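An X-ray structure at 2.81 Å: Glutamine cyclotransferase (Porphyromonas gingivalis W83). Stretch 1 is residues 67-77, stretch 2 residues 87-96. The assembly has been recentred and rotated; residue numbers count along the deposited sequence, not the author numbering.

Stretch 1, residues 67-77: FGAAVQEQTAE
Stretch 2, residues 87-96: PMRNIIASYR

Residues 70-77 and 87-95 form neighbouring antiparallel strands, their directions 157° apart, in a register that pairs Ala70 with Ser94 and runs without a bulge to Glu77 with Pro87. Before the strand, Phe67 (chi1 m) places its O 3.0 Å from Tyr95 OH, near the plane of the ring. Gly68 turns the chain with a positive phi (84/-4), and Ala69 (-73/143) returns it to extended geometry, laying its CB over one face of the Tyr95 ring, 4.0 Å from the centroid; Tyr95 adopts chi1 m, chi2 -85°.

Ala70 opens the ladder: its N donates to Ser94 O and its O accepts from Ser94 N, both at 2.9 Å. A water also bonds Ser94 OG at 3.0 Å and, weakly, Ala70 O at 3.5 Å. Val71 (chi1 t) is a non-hydrogen-bonded partner of Ala93, CA to CA 4.2 Å, and packs CG1 4.0 Å from Ile91 CG2. Gln72 makes the shortest backbone pair, N to Ile92 O 2.6 Å and O to Ile92 N 2.7 Å, while its m,m side chain leads away.

On the face shared with Val71, Glu73 (m,t) reaches diagonally past its partner Ile91 to Arg89, whose side chain is extended (t,t,t). OE2 receives Arg89 NE at 2.8 Å and NH2 at 3.2 Å, a salt bridge at the edge of the guanidinium. On the other face, Gln74 (t,t) supplements its two 2.8 Å backbone bonds, N to Asn90 O and O to Asn90 N, with a side-chain bond: Asn90 ND2 (chi1 m) donates to Gln74 OE1 at 2.9 Å.

Thr75 (chi1 p) directs its CA-H at Met88 O, with CA 3.2 Å from that oxygen. Ala76 N bonds Met88 O at 3.1 Å; the return bond, Met88 N to Ala76 O at 2.9 Å, is weak, its angle only 126°. Met88 (t,t,p) brings CE within 3.5 Å of Ala76 CB.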

ATOM      1  N   PHE A  67     -15.055  -9.850   4.655  1.00 23.22           N
ATOM      2  CA  PHE A  67     -15.370  -8.522   5.163  1.00 25.34           C
ATOM      3  C   PHE A  67     -16.429  -7.799   4.319  1.00 26.94           C
ATOM      4  O   PHE A  67     -16.581  -6.575   4.428  1.00 21.48           O
ATOM      5  CB  PHE A  67     -14.089  -7.688   5.253  1.00 24.10           C
ATOM      6  CG  PHE A  67     -13.107  -8.174   6.299  1.00 31.96           C
ATOM      7  CD1 PHE A  67     -13.543  -8.838   7.428  1.00 35.38           C
ATOM      8  CD2 PHE A  67     -11.736  -7.952   6.151  1.00 32.04           C
ATOM      9  CE1 PHE A  67     -12.626  -9.272   8.396  1.00 39.76           C
ATOM     10  CE2 PHE A  67     -10.819  -8.385   7.116  1.00 23.28           C
ATOM     11  CZ  PHE A  67     -11.257  -9.038   8.233  1.00 28.71           C
ATOM     12  N   GLY A  68     -17.173  -8.537   3.498  1.00 27.34           N
ATOM     13  CA  GLY A  68     -18.253  -7.993   2.703  1.00 23.41           C
ATOM     14  C   GLY A  68     -17.854  -7.364   1.385  1.00 32.08           C
ATOM     15  O   GLY A  68     -18.744  -6.923   0.638  1.00 28.95           O
ATOM     16  N   ALA A  69     -16.557  -7.279   1.082  1.00 28.92           N
ATOM     17  CA  ALA A  69     -16.144  -6.715  -0.195  1.00 23.89           C
ATOM     18  C   ALA A  69     -16.440  -7.695  -1.312  1.00 29.36           C
ATOM     19  O   ALA A  69     -16.307  -8.906  -1.145  1.00 35.09           O
ATOM     20  CB  ALA A  69     -14.661  -6.358  -0.183  1.00 16.26           C
ATOM     21  N   ALA A  70     -16.857  -7.162  -2.453  1.00 41.55           N
ATOM     22  CA  ALA A  70     -16.935  -7.933  -3.689  1.00 41.83           C
ATOM     23  C   ALA A  70     -15.538  -7.958  -4.280  1.00 28.51           C
ATOM     24  O   ALA A  70     -15.021  -6.916  -4.704  1.00 25.41           O
ATOM     25  CB  ALA A  70     -17.929  -7.306  -4.660  1.00 45.31           C
ATOM     26  N   VAL A  71     -14.899  -9.118  -4.278  1.00 16.84           N
ATOM     27  CA  VAL A  71     -13.476  -9.180  -4.576  1.00 23.80           C
ATOM     28  C   VAL A  71     -13.262  -9.725  -5.976  1.00 32.33           C
ATOM     29  O   VAL A  71     -13.706 -10.834  -6.296  1.00 35.77           O
ATOM     30  CB  VAL A  71     -12.721 -10.018  -3.542  1.00 25.19           C
ATOM     31  CG1 VAL A  71     -11.253 -10.008  -3.896  1.00 32.62           C
ATOM     32  CG2 VAL A  71     -12.964  -9.443  -2.164  1.00 22.61           C
ATOM     33  N   GLN A  72     -12.535  -8.959  -6.785  1.00 32.03           N
ATOM     34  CA  GLN A  72     -12.199  -9.310  -8.156  1.00 31.82           C
ATOM     35  C   GLN A  72     -10.690  -9.478  -8.282  1.00 28.63           C
ATOM     36  O   GLN A  72      -9.914  -8.687  -7.733  1.00 21.50           O
ATOM     37  CB  GLN A  72     -12.683  -8.228  -9.144  1.00 31.13           C
ATOM     38  CG  GLN A  72     -14.133  -8.314  -9.546  1.00 31.18           C
ATOM     39  CD  GLN A  72     -14.415  -9.493 -10.453  1.00 34.09           C
ATOM     40  OE1 GLN A  72     -13.527 -10.277 -10.773  1.00 35.49           O
ATOM     41  NE2 GLN A  72     -15.661  -9.621 -10.876  1.00 43.88           N
ATOM     42  N   GLU A  73     -10.278 -10.492  -9.040  1.00 33.17           N
ATOM     43  CA  GLU A  73      -8.869 -10.767  -9.272  1.00 32.90           C
ATOM     44  C   GLU A  73      -8.527 -10.479 -10.728  1.00 36.09           C
ATOM     45  O   GLU A  73      -9.229 -10.926 -11.644  1.00 37.49           O
ATOM     46  CB  GLU A  73      -8.512 -12.216  -8.920  1.00 16.16           C
ATOM     47  CG  GLU A  73      -8.975 -12.693  -7.554  1.00 16.11           C
ATOM     48  CD  GLU A  73      -8.429 -14.073  -7.192  1.00 37.54           C
ATOM     49  OE1 GLU A  73      -9.229 -15.016  -6.951  1.00 39.65           O
ATOM     50  OE2 GLU A  73      -7.194 -14.229  -7.183  1.00 38.11           O
ATOM     51  N   GLN A  74      -7.431  -9.757 -10.933  1.00 31.04           N
ATOM     52  CA  GLN A  74      -6.948  -9.389 -12.258  1.00 28.50           C
ATOM     53  C   GLN A  74      -5.553  -9.982 -12.399  1.00 24.68           C
ATOM     54  O   GLN A  74      -4.627  -9.574 -11.690  1.00 15.70           O
ATOM     55  CB  GLN A  74      -6.933  -7.871 -12.424  1.00 24.90           C
ATOM     56  CG  GLN A  74      -6.243  -7.409 -13.683  1.00 30.74           C
ATOM     57  CD  GLN A  74      -5.869  -5.937 -13.627  1.00 43.08           C
ATOM     58  OE1 GLN A  74      -5.175  -5.502 -12.701  1.00 40.99           O
ATOM     59  NE2 GLN A  74      -6.276  -5.173 -14.645  1.00 45.91           N
ATOM     60  N   THR A  75      -5.407 -10.949 -13.299  1.00 17.89           N
ATOM     61  CA  THR A  75      -4.161 -11.680 -13.472  1.00 18.87           C
ATOM     62  C   THR A  75      -3.665 -11.560 -14.903  1.00 22.73           C
ATOM     63  O   THR A  75      -4.449 -11.659 -15.859  1.00 19.10           O
ATOM     64  CB  THR A  75      -4.323 -13.145 -13.133  1.00 24.10           C
ATOM     65  OG1 THR A  75      -4.974 -13.797 -14.231  1.00 29.05           O
ATOM     66  CG2 THR A  75      -5.141 -13.309 -11.862  1.00 25.66           C
ATOM     67  N   ALA A  76      -2.350 -11.414 -15.040  1.00 18.57           N
ATOM     68  CA  ALA A  76      -1.739 -11.303 -16.355  1.00 25.97           C
ATOM     69  C   ALA A  76      -0.333 -11.883 -16.325  1.00 34.21           C
ATOM     70  O   ALA A  76       0.334 -11.904 -15.285  1.00 30.79           O
ATOM     71  CB  ALA A  76      -1.688  -9.841 -16.817  1.00 22.89           C
ATOM     72  N   GLU A  77       0.090 -12.408 -17.468  1.00 33.31           N
ATOM     73  CA  GLU A  77       1.474 -12.820 -17.608  1.00 38.94           C
ATOM     74  C   GLU A  77       2.299 -11.604 -18.013  1.00 52.67           C
ATOM     75  O   GLU A  77       2.053 -10.997 -19.067  1.00 53.65           O
ATOM     76  CB  GLU A  77       1.591 -13.936 -18.637  1.00 37.75           C
ATOM     77  CG  GLU A  77       1.017 -15.245 -18.148  1.00 48.82           C
ATOM     78  CD  GLU A  77       2.069 -16.106 -17.482  1.00 60.72           C
ATOM     79  OE1 GLU A  77       3.200 -16.183 -18.021  1.00 62.53           O
ATOM     80  OE2 GLU A  77       1.771 -16.679 -16.405  1.00 60.94           O
ATOM     81  N   PRO A  87       3.654 -14.315 -12.956  1.00 45.02           N
ATOM     82  CA  PRO A  87       2.193 -14.426 -12.856  1.00 40.13           C
ATOM     83  C   PRO A  87       1.657 -13.288 -11.987  1.00 36.64           C
ATOM     84  O   PRO A  87       1.451 -13.408 -10.772  1.00 38.53           O
ATOM     85  CB  PRO A  87       2.006 -15.794 -12.202  1.00 36.58           C
ATOM     86  CG  PRO A  87       3.194 -15.915 -11.299  1.00 37.65           C
ATOM     87  CD  PRO A  87       4.337 -15.195 -11.991  1.00 42.67           C
ATOM     88  N   MET A  88       1.490 -12.120 -12.601  1.00 27.43           N
ATOM     89  CA  MET A  88       0.941 -10.980 -11.878  1.00 30.84           C
ATOM     90  C   MET A  88      -0.477 -11.261 -11.397  1.00 28.57           C
ATOM     91  O   MET A  88      -1.304 -11.814 -12.131  1.00 27.76           O
ATOM     92  CB  MET A  88       0.931  -9.735 -12.759  1.00 30.94           C
ATOM     93  CG  MET A  88       0.332  -8.543 -12.043  1.00 29.07           C
ATOM     94  SD  MET A  88      -0.351  -7.360 -13.204  1.00 27.64           S
ATOM     95  CE  MET A  88      -1.881  -8.164 -13.698  1.00 34.03           C
ATOM     96  N   ARG A  89      -0.778 -10.819 -10.168  1.00 18.42           N
ATOM     97  CA  ARG A  89      -2.091 -11.032  -9.549  1.00 22.33           C
ATOM     98  C   ARG A  89      -2.464  -9.769  -8.774  1.00 20.37           C
ATOM     99  O   ARG A  89      -2.050  -9.592  -7.629  1.00 14.97           O
ATOM    100  CB  ARG A  89      -2.084 -12.264  -8.655  1.00 15.51           C
ATOM    101  CG  ARG A  89      -3.449 -12.717  -8.094  1.00 15.49           C
ATOM    102  CD  ARG A  89      -3.260 -14.050  -7.363  1.00 19.42           C
ATOM    103  NE  ARG A  89      -4.426 -14.542  -6.636  1.00 24.36           N
ATOM    104  CZ  ARG A  89      -4.363 -15.435  -5.644  1.00 31.37           C
ATOM    105  NH1 ARG A  89      -3.187 -15.921  -5.246  1.00 28.12           N
ATOM    106  NH2 ARG A  89      -5.473 -15.820  -5.023  1.00 16.65           N
ATOM    107  N   ASN A  90      -3.201  -8.874  -9.425  1.00 20.08           N
ATOM    108  CA  ASN A  90      -3.775  -7.710  -8.761  1.00 22.59           C
ATOM    109  C   ASN A  90      -5.112  -8.093  -8.146  1.00 22.48           C
ATOM    110  O   ASN A  90      -5.872  -8.873  -8.729  1.00 24.02           O
ATOM    111  CB  ASN A  90      -3.970  -6.543  -9.733  1.00 24.89           C
ATOM    112  CG  ASN A  90      -2.658  -5.883 -10.139  1.00 28.67           C
ATOM    113  OD1 ASN A  90      -1.686  -5.877  -9.379  1.00 36.27           O
ATOM    114  ND2 ASN A  90      -2.619  -5.356 -11.364  1.00 14.45           N
ATOM    115  N   ILE A  91      -5.390  -7.551  -6.962  1.00 18.02           N
ATOM    116  CA  ILE A  91      -6.574  -7.906  -6.188  1.00 23.48           C
ATOM    117  C   ILE A  91      -7.410  -6.643  -5.998  1.00 25.79           C
ATOM    118  O   ILE A  91      -6.944  -5.668  -5.394  1.00 30.65           O
ATOM    119  CB  ILE A  91      -6.197  -8.548  -4.840  1.00 23.30           C
ATOM    120  CG1 ILE A  91      -5.363  -9.813  -5.095  1.00 19.38           C
ATOM    121  CG2 ILE A  91      -7.459  -8.909  -4.037  1.00 16.22           C
ATOM    122  CD1 ILE A  91      -4.579 -10.338  -3.913  1.00 17.17           C
ATOM    123  N   ILE A  92      -8.624  -6.642  -6.547  1.00 13.63           N
ATOM    124  CA  ILE A  92      -9.526  -5.501  -6.454  1.00 18.05           C
ATOM    125  C   ILE A  92     -10.691  -5.885  -5.556  1.00 21.10           C
ATOM    126  O   ILE A  92     -11.406  -6.858  -5.827  1.00 17.74           O
ATOM    127  CB  ILE A  92     -10.026  -5.045  -7.834  1.00 26.44           C
ATOM    128  CG1 ILE A  92      -8.861  -4.650  -8.744  1.00 23.48           C
ATOM    129  CG2 ILE A  92     -10.951  -3.853  -7.674  1.00 30.59           C
ATOM    130  CD1 ILE A  92      -8.404  -5.725  -9.686  1.00 14.33           C
ATOM    131  N   ALA A  93     -10.910  -5.096  -4.510  1.00 28.34           N
ATOM    132  CA  ALA A  93     -11.993  -5.325  -3.564  1.00 17.33           C
ATOM    133  C   ALA A  93     -12.892  -4.105  -3.547  1.00 23.81           C
ATOM    134  O   ALA A  93     -12.407  -2.985  -3.372  1.00 30.31           O
ATOM    135  CB  ALA A  93     -11.430  -5.600  -2.175  1.00 14.11           C
ATOM    136  N   SER A  94     -14.201  -4.325  -3.669  1.00 32.02           N
ATOM    137  CA  SER A  94     -15.155  -3.249  -3.916  1.00 30.79           C
ATOM    138  C   SER A  94     -16.269  -3.248  -2.884  1.00 25.68           C
ATOM    139  O   SER A  94     -16.706  -4.305  -2.418  1.00 17.15           O
ATOM    140  CB  SER A  94     -15.781  -3.347  -5.319  1.00 31.81           C
ATOM    141  OG  SER A  94     -14.802  -3.132  -6.318  1.00 38.13           O
ATOM    142  N   TYR A  95     -16.683  -2.043  -2.501  1.00 17.06           N
ATOM    143  CA  TYR A  95     -17.877  -1.806  -1.707  1.00 23.06           C
ATOM    144  C   TYR A  95     -18.775  -0.886  -2.515  1.00 31.12           C
ATOM    145  O   TYR A  95     -18.290   0.107  -3.060  1.00 43.85           O
ATOM    146  CB  TYR A  95     -17.515  -1.183  -0.353  1.00 23.43           C
ATOM    147  CG  TYR A  95     -16.745  -2.120   0.578  1.00 26.31           C
ATOM    148  CD1 TYR A  95     -17.409  -3.034   1.402  1.00 28.40           C
ATOM    149  CD2 TYR A  95     -15.362  -2.100   0.629  1.00 33.52           C
ATOM    150  CE1 TYR A  95     -16.712  -3.900   2.255  1.00 18.00           C
ATOM    151  CE2 TYR A  95     -14.653  -2.974   1.476  1.00 29.50           C
ATOM    152  CZ  TYR A  95     -15.339  -3.861   2.278  1.00 22.45           C
ATOM    153  OH  TYR A  95     -14.651  -4.701   3.106  1.00 20.38           O
ATOM    154  N   ARG A  96     -20.061  -1.225  -2.618  1.00 31.68           N
ATOM    155  CA  ARG A  96     -21.021  -0.481  -3.430  1.00 29.13           C
ATOM    156  C   ARG A  96     -20.555  -0.253  -4.871  1.00 33.56           C
ATOM    157  O   ARG A  96     -20.520   0.889  -5.349  1.00 29.02           O
ATOM    158  CB  ARG A  96     -21.358   0.849  -2.771  1.00 28.76           C
ATOM    159  CG  ARG A  96     -22.362   0.759  -1.652  1.00 39.47           C
ATOM    160  CD  ARG A  96     -23.658   1.432  -2.047  1.00 45.62           C
ATOM    161  NE  ARG A  96     -23.475   2.863  -2.256  1.00 50.22           N
ATOM    162  CZ  ARG A  96     -24.427   3.674  -2.705  1.00 61.46           C
ATOM    163  NH1 ARG A  96     -24.174   4.970  -2.862  1.00 63.05           N
ATOM    164  NH2 ARG A  96     -25.633   3.185  -2.997  1.00 60.56           N
TER
HETATM  165  O   HOH W   1     -14.663  -5.621  -7.908  1.00 19.46           O